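Local coordinates for protein kojibiose phosphorylase (Gut metagenome, PDB 6W0P) that belongs to glycoside hydrolase family 65 and pairs an N-terminal beta-sandwich domain with a helical (alpha/alpha) barrel catalytic domain, at residues A[465-470]-A[534-539]; A[486-491]-A[591-596]. All blocks are in the same frame, centred on the assembly; numbering follows the deposited sequence.

Contact 1: A[465-470]-A[534-539]; sequences KTKFSF and KMVILY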
loop_
_atom_site.group_PDB
_atom_site.type_symbol
_atom_site.label_atom_id
_atom_site.label_comp_id
_atom_site.label_asym_id
_atom_site.label_seq_id
_atom_site.Cartn_x
_atom_site.Cartn_y
_atom_site.Cartn_z
ATOM N N LYS A 465 22.414 -19.315 12.943
ATOM C CA LYS A 465 22.489 -20.225 11.767
ATOM C C LYS A 465 22.246 -21.700 12.154
ATOM O O LYS A 465 22.605 -22.587 11.351
ATOM C CB LYS A 465 23.831 -20.015 11.054
ATOM C CG LYS A 465 24.016 -18.632 10.443
ATOM C CD LYS A 465 25.389 -18.403 9.844
ATOM C CE LYS A 465 25.416 -17.278 8.828
ATOM N NZ LYS A 465 24.939 -17.739 7.500
ATOM N N THR A 466 21.628 -21.978 13.302
ATOM C CA THR A 466 21.211 -23.345 13.722
ATOM C C THR A 466 19.830 -23.689 13.141
ATOM O O THR A 466 19.435 -24.860 13.278
ATOM C CB THR A 466 21.181 -23.479 15.252
ATOM O OG1 THR A 466 20.228 -22.542 15.769
ATOM C CG2 THR A 466 22.549 -23.255 15.870
ATOM N N LYS A 467 19.117 -22.723 12.540
ATOM C CA LYS A 467 17.769 -22.950 11.950
ATOM C C LYS A 467 17.698 -22.271 10.582
ATOM O O LYS A 467 18.429 -21.283 10.375
ATOM C CB LYS A 467 16.650 -22.385 12.824
ATOM C CG LYS A 467 16.774 -22.582 14.330
ATOM C CD LYS A 467 15.730 -21.752 15.083
ATOM C CE LYS A 467 15.740 -21.896 16.593
ATOM N NZ LYS A 467 15.073 -20.734 17.241
ATOM N N PHE A 468 16.887 -22.835 9.683
ATOM C CA PHE A 468 16.545 -22.277 8.352
ATOM C C PHE A 468 15.025 -22.057 8.308
ATOM O O PHE A 468 14.271 -22.923 8.798
ATOM C CB PHE A 468 17.045 -23.201 7.234
ATOM C CG PHE A 468 17.018 -22.592 5.847
ATOM C CD1 PHE A 468 18.095 -21.866 5.365
ATOM C CD2 PHE A 468 15.917 -22.744 5.017
ATOM C CE1 PHE A 468 18.061 -21.311 4.096
ATOM C CE2 PHE A 468 15.899 -22.206 3.744
ATOM C CZ PHE A 468 16.966 -21.482 3.286
ATOM N N SER A 469 14.564 -20.931 7.751
ATOM C CA SER A 469 13.111 -20.675 7.604
ATOM C C SER A 469 12.838 -19.650 6.507
ATOM O O SER A 469 13.755 -19.316 5.774
ATOM C CB SER A 469 12.532 -20.259 8.923
ATOM O OG SER A 469 11.123 -20.266 8.868
ATOM N N PHE A 470 11.584 -19.201 6.390
ATOM C CA PHE A 470 11.218 -18.014 5.605
ATOM C C PHE A 470 10.726 -16.993 6.609
ATOM O O PHE A 470 9.858 -17.328 7.414
ATOM C CB PHE A 470 10.218 -18.357 4.496
ATOM C CG PHE A 470 10.753 -19.349 3.488
ATOM C CD1 PHE A 470 10.817 -20.704 3.782
ATOM C CD2 PHE A 470 11.277 -18.926 2.281
ATOM C CE1 PHE A 470 11.333 -21.612 2.868
ATOM C CE2 PHE A 470 11.776 -19.837 1.358
ATOM C CZ PHE A 470 11.797 -21.178 1.648
ATOM N N LYS A 534 17.528 -28.340 8.680
ATOM C CA LYS A 534 17.392 -27.314 9.748
ATOM C C LYS A 534 16.068 -26.552 9.617
ATOM O O LYS A 534 15.803 -25.719 10.484
ATOM C CB LYS A 534 18.586 -26.367 9.718
ATOM C CG LYS A 534 19.885 -27.004 10.195
ATOM C CD LYS A 534 21.022 -26.018 10.223
ATOM C CE LYS A 534 22.318 -26.609 10.739
ATOM N NZ LYS A 534 23.412 -25.630 10.531
ATOM N N MET A 535 15.250 -26.880 8.619
ATOM C CA MET A 535 13.987 -26.159 8.336
ATOM C C MET A 535 13.117 -26.179 9.597
ATOM O O MET A 535 12.870 -27.269 10.149
ATOM C CB MET A 535 13.235 -26.770 7.153
ATOM C CG MET A 535 11.997 -25.987 6.765
ATOM S SD MET A 535 12.307 -24.408 5.947
ATOM C CE MET A 535 12.998 -25.029 4.419
ATOM N N VAL A 536 12.722 -24.992 10.053
ATOM C CA VAL A 536 11.837 -24.841 11.229
ATOM C C VAL A 536 10.475 -25.413 10.833
ATOM O O VAL A 536 9.958 -25.015 9.768
ATOM C CB VAL A 536 11.714 -23.377 11.673
ATOM C CG1 VAL A 536 10.711 -23.250 12.806
ATOM C CG2 VAL A 536 13.057 -22.792 12.070
ATOM N N ILE A 537 9.968 -26.333 11.653
ATOM C CA ILE A 537 8.623 -26.964 11.541
ATOM C C ILE A 537 8.023 -26.981 12.951
ATOM O O ILE A 537 8.407 -27.863 13.738
ATOM C CB ILE A 537 8.692 -28.394 10.953
ATOM C CG1 ILE A 537 9.374 -28.454 9.589
ATOM C CG2 ILE A 537 7.293 -29.007 10.897
ATOM C CD1 ILE A 537 8.588 -27.752 8.498
ATOM N N LEU A 538 7.083 -26.071 13.230
ATOM C CA LEU A 538 6.468 -25.920 14.569
ATOM C C LEU A 538 5.453 -27.054 14.764
ATOM O O LEU A 538 4.255 -26.887 14.430
ATOM C CB LEU A 538 5.849 -24.526 14.680
ATOM C CG LEU A 538 6.838 -23.373 14.551
ATOM C CD1 LEU A 538 6.106 -22.050 14.471
ATOM C CD2 LEU A 538 7.836 -23.365 15.717
ATOM N N TYR A 539 5.939 -28.206 15.217
ATOM C CA TYR A 539 5.127 -29.429 15.388
ATOM C C TYR A 539 5.341 -29.934 16.809
ATOM O O TYR A 539 6.509 -30.076 17.226
ATOM C CB TYR A 539 5.496 -30.508 14.369
ATOM C CG TYR A 539 4.735 -31.787 14.587
ATOM C CD1 TYR A 539 3.375 -31.818 14.354
ATOM C CD2 TYR A 539 5.332 -32.934 15.095
ATOM C CE1 TYR A 539 2.631 -32.968 14.575
ATOM C CE2 TYR A 539 4.607 -34.104 15.302
ATOM C CZ TYR A 539 3.247 -34.116 15.042
ATOM O OH TYR A 539 2.455 -35.206 15.232
HETATM O O HOH W 1 16.831 -26.803 13.127
#

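Contact 2: A[486-491]-A[591-596]; sequences NTYTNF and LMFMFL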
loop_
_atom_site.group_PDB
_atom_site.type_symbol
_atom_site.label_atom_id
_atom_site.label_comp_id
_atom_site.label_asym_id
_atom_site.label_seq_id
_atom_site.Cartn_x
_atom_site.Cartn_y
_atom_site.Cartn_z
ATOM N N ASN A 486 6.046 -19.711 9.075
ATOM C CA ASN A 486 4.752 -20.198 8.537
ATOM C C ASN A 486 4.968 -21.654 8.117
ATOM O O ASN A 486 5.889 -21.927 7.306
ATOM C CB ASN A 486 4.202 -19.348 7.406
ATOM C CG ASN A 486 3.074 -20.033 6.672
ATOM O OD1 ASN A 486 3.289 -20.565 5.582
ATOM N ND2 ASN A 486 1.877 -20.010 7.244
ATOM N N THR A 487 4.186 -22.568 8.688
ATOM C CA THR A 487 4.427 -24.020 8.531
ATOM C C THR A 487 4.120 -24.432 7.098
ATOM O O THR A 487 4.914 -25.168 6.542
ATOM C CB THR A 487 3.667 -24.822 9.585
ATOM O OG1 THR A 487 4.136 -24.268 10.818
ATOM C CG2 THR A 487 3.944 -26.306 9.477
ATOM N N TYR A 488 3.056 -23.912 6.486
ATOM C CA TYR A 488 2.776 -24.231 5.070
ATOM C C TYR A 488 4.014 -23.910 4.218
ATOM O O TYR A 488 4.478 -24.773 3.444
ATOM C CB TYR A 488 1.573 -23.464 4.521
ATOM C CG TYR A 488 1.240 -23.882 3.117
ATOM C CD1 TYR A 488 1.859 -23.303 2.023
ATOM C CD2 TYR A 488 0.371 -24.938 2.896
ATOM C CE1 TYR A 488 1.565 -23.709 0.725
ATOM C CE2 TYR A 488 0.069 -25.359 1.606
ATOM C CZ TYR A 488 0.662 -24.744 0.514
ATOM O OH TYR A 488 0.385 -25.227 -0.733
ATOM N N THR A 489 4.534 -22.690 4.336
ATOM C CA THR A 489 5.709 -22.225 3.551
ATOM C C THR A 489 6.909 -23.172 3.776
ATOM O O THR A 489 7.508 -23.654 2.777
ATOM C CB THR A 489 6.012 -20.761 3.897
ATOM O OG1 THR A 489 4.852 -19.960 3.638
ATOM C CG2 THR A 489 7.212 -20.221 3.154
ATOM N N ASN A 490 7.249 -23.458 5.037
ATOM C CA ASN A 490 8.477 -24.215 5.388
ATOM C C ASN A 490 8.285 -25.678 4.979
ATOM O O ASN A 490 9.211 -26.254 4.373
ATOM C CB ASN A 490 8.836 -24.075 6.868
ATOM C CG ASN A 490 9.294 -22.675 7.210
ATOM O OD1 ASN A 490 9.072 -21.751 6.441
ATOM N ND2 ASN A 490 9.902 -22.519 8.378
ATOM N N PHE A 491 7.118 -26.233 5.298
ATOM C CA PHE A 491 6.770 -27.639 5.010
ATOM C C PHE A 491 6.872 -27.859 3.500
ATOM O O PHE A 491 7.618 -28.765 3.067
ATOM C CB PHE A 491 5.379 -27.966 5.553
ATOM C CG PHE A 491 4.983 -29.415 5.450
ATOM C CD1 PHE A 491 4.345 -29.898 4.324
ATOM C CD2 PHE A 491 5.219 -30.286 6.498
ATOM C CE1 PHE A 491 3.982 -31.232 4.237
ATOM C CE2 PHE A 491 4.826 -31.612 6.421
ATOM C CZ PHE A 491 4.197 -32.078 5.292
ATOM N N LEU A 591 -4.084 -26.912 7.372
ATOM C CA LEU A 591 -5.010 -27.948 6.831
ATOM C C LEU A 591 -4.808 -28.075 5.317
ATOM O O LEU A 591 -5.128 -29.141 4.752
ATOM C CB LEU A 591 -6.455 -27.585 7.190
ATOM C CG LEU A 591 -6.842 -27.746 8.659
ATOM C CD1 LEU A 591 -8.359 -27.767 8.811
ATOM C CD2 LEU A 591 -6.228 -29.007 9.279
ATOM N N MET A 592 -4.293 -27.023 4.677
ATOM C CA MET A 592 -3.918 -27.078 3.247
ATOM C C MET A 592 -2.760 -28.075 3.054
ATOM O O MET A 592 -2.894 -28.953 2.216
ATOM C CB MET A 592 -3.492 -25.706 2.729
ATOM C CG MET A 592 -3.436 -25.663 1.233
ATOM S SD MET A 592 -5.109 -25.833 0.558
ATOM C CE MET A 592 -4.725 -26.320 -1.120
ATOM N N PHE A 593 -1.642 -27.968 3.770
ATOM C CA PHE A 593 -0.524 -28.907 3.486
ATOM C C PHE A 593 -0.917 -30.307 3.985
ATOM O O PHE A 593 -0.481 -31.280 3.408
ATOM C CB PHE A 593 0.831 -28.387 3.969
ATOM C CG PHE A 593 1.071 -28.428 5.449
ATOM C CD1 PHE A 593 1.400 -29.617 6.075
ATOM C CD2 PHE A 593 1.027 -27.268 6.199
ATOM C CE1 PHE A 593 1.642 -29.660 7.439
ATOM C CE2 PHE A 593 1.294 -27.301 7.555
ATOM C CZ PHE A 593 1.596 -28.501 8.172
ATOM N N MET A 594 -1.760 -30.398 5.002
ATOM C CA MET A 594 -2.228 -31.695 5.516
ATOM C C MET A 594 -3.120 -32.345 4.451
ATOM O O MET A 594 -2.946 -33.549 4.199
ATOM C CB MET A 594 -2.925 -31.517 6.859
ATOM C CG MET A 594 -1.934 -31.092 7.942
ATOM S SD MET A 594 -2.494 -31.322 9.647
ATOM C CE MET A 594 -2.241 -33.094 9.788
ATOM N N PHE A 595 -3.944 -31.564 3.737
ATOM C CA PHE A 595 -4.739 -32.079 2.588
ATOM C C PHE A 595 -3.805 -32.562 1.467
ATOM O O PHE A 595 -4.026 -33.673 0.956
ATOM C CB PHE A 595 -5.660 -30.996 2.036
ATOM C CG PHE A 595 -6.244 -31.306 0.686
ATOM C CD1 PHE A 595 -7.228 -32.272 0.546
ATOM C CD2 PHE A 595 -5.882 -30.569 -0.429
ATOM C CE1 PHE A 595 -7.788 -32.545 -0.689
ATOM C CE2 PHE A 595 -6.447 -30.837 -1.671
ATOM C CZ PHE A 595 -7.382 -31.834 -1.799
ATOM N N LEU A 596 -2.797 -31.755 1.092
ATOM C CA LEU A 596 -1.958 -32.032 -0.115
ATOM C C LEU A 596 -1.132 -33.303 0.117
ATOM O O LEU A 596 -0.615 -33.890 -0.874
ATOM C CB LEU A 596 -1.060 -30.837 -0.449
ATOM C CG LEU A 596 -1.763 -29.543 -0.872
ATOM C CD1 LEU A 596 -0.740 -28.425 -1.035
ATOM C CD2 LEU A 596 -2.564 -29.720 -2.167
#

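Contact 1: A[465-470]-A[534-539]
A single beta bridge joins F468, in the short strand 468-469, to M535, the first residue beyond helix 522-534, on the periphery of the catalytic domain. Two backbone bonds flank M535. V536 N donates to F468 O at 2.9 Å, almost straight in line with the carbonyl (C=O...N 175°). F468 N donates to K534 O over 3.2 Å from above the carbonyl plane. K534 O also accepts from a water that donates as well to T466 O, a water-mediated link between the loop before the strand and the helix end. M535 CA adds a CA-H...O contact to F468 O at 3.3 Å. On the F468 and F470 side of the strand, the M535 side chain bends back at chi2 (72°) and chi3 (68°), which brings SD and CE up against both rings. CE lies near the F468 ring plane, 3.8 Å from CD2 at the edge, and approaches F470 obliquely, 4.1 Å from CE1. SD makes Met-aromatic contacts with both rings, edge-on to F468 and oblique to F470. Across the strand, V536 CG2 rests 3.7 Å from K467 CB and also touches S469 CB. The K534 chain, extended beyond CG, passes close to the T466 carbonyl, with CD 3.6 Å from T466 O, and its NZ donates to K465 O in the carbonyl plane. NZ has a weak, long ion pair with D530, while K467 NZ forms a salt bridge with D554 of the second subunit. Y461 meets F468 edge-to-face, and K527 and A531 of helix 522-534 also touch that ring. Chemically, the contact is thus layered: sulfur and aromatic carbon on the buried side, backbone bonds in the middle, and lysines at the partly exposed side, one paired with the second subunit.

Contact 2: A[486-491]-A[591-596]
F593 packs against T487, Y488 and F491, joining helix 591-596 to the first turn of helix 487-504. Its CB sits 3.6 Å from Y488 CD2 and also touches F491 CD1. The chi1 of 74° sets CG between the backbone N and the carbonyl carbon. CD1 lies over the centre of the F491 ring, 3.4 Å from F491 CD1, in a face-to-face stack with centroids 4.2 Å apart and planes inclined at 26°. CE1 continues along F491, near CD2 and CE2, while F491 CB sits over the F593 face, a CH-pi contact. Along the CD2-CE2 edge, obliquely and on the same side of the ring plane as F491, CD2 meets Y488 CA at 3.7 Å, and CE2 and CZ end against T487 CG2, 3.4 Å from CE2. F546 meets the F593 ring edge-to-face. Y488 CE2 touches M592 CG at 3.5 Å, and Y488 OH reaches L596 CD1. N486 is the N-cap of helix 487-504, its OD1 accepting from T489 N and T489 OG1 on opposite faces of its plane. Two helices at 37°, axes 9.6 Å apart, with aromatic side chains filling the interface, fit the helix packing of an (alpha/alpha) barrel domain.

How the contacts relate
Along the chain, 465-470 comes first, followed closely by 486-491 at the start of helix 487-504; 534-539 follows helix 522-534, and 591-596 comes last. Contact 1 closes a mostly helical excursion of 63 residues, contact 2 one of 99 that is only about one third helix, and the two loops cross because their segments alternate. Their centres lie 14 Å apart, and N490 touches the segments of contact 1: its ND2 probably bonds S469 OG and V536 O, while its CB packs on M535 SD. Strand 468-469 and the exit from helix 522-534 are thereby fastened to helix 487-504, which contact 2 joins to helix 590-596 deeper in the catalytic domain.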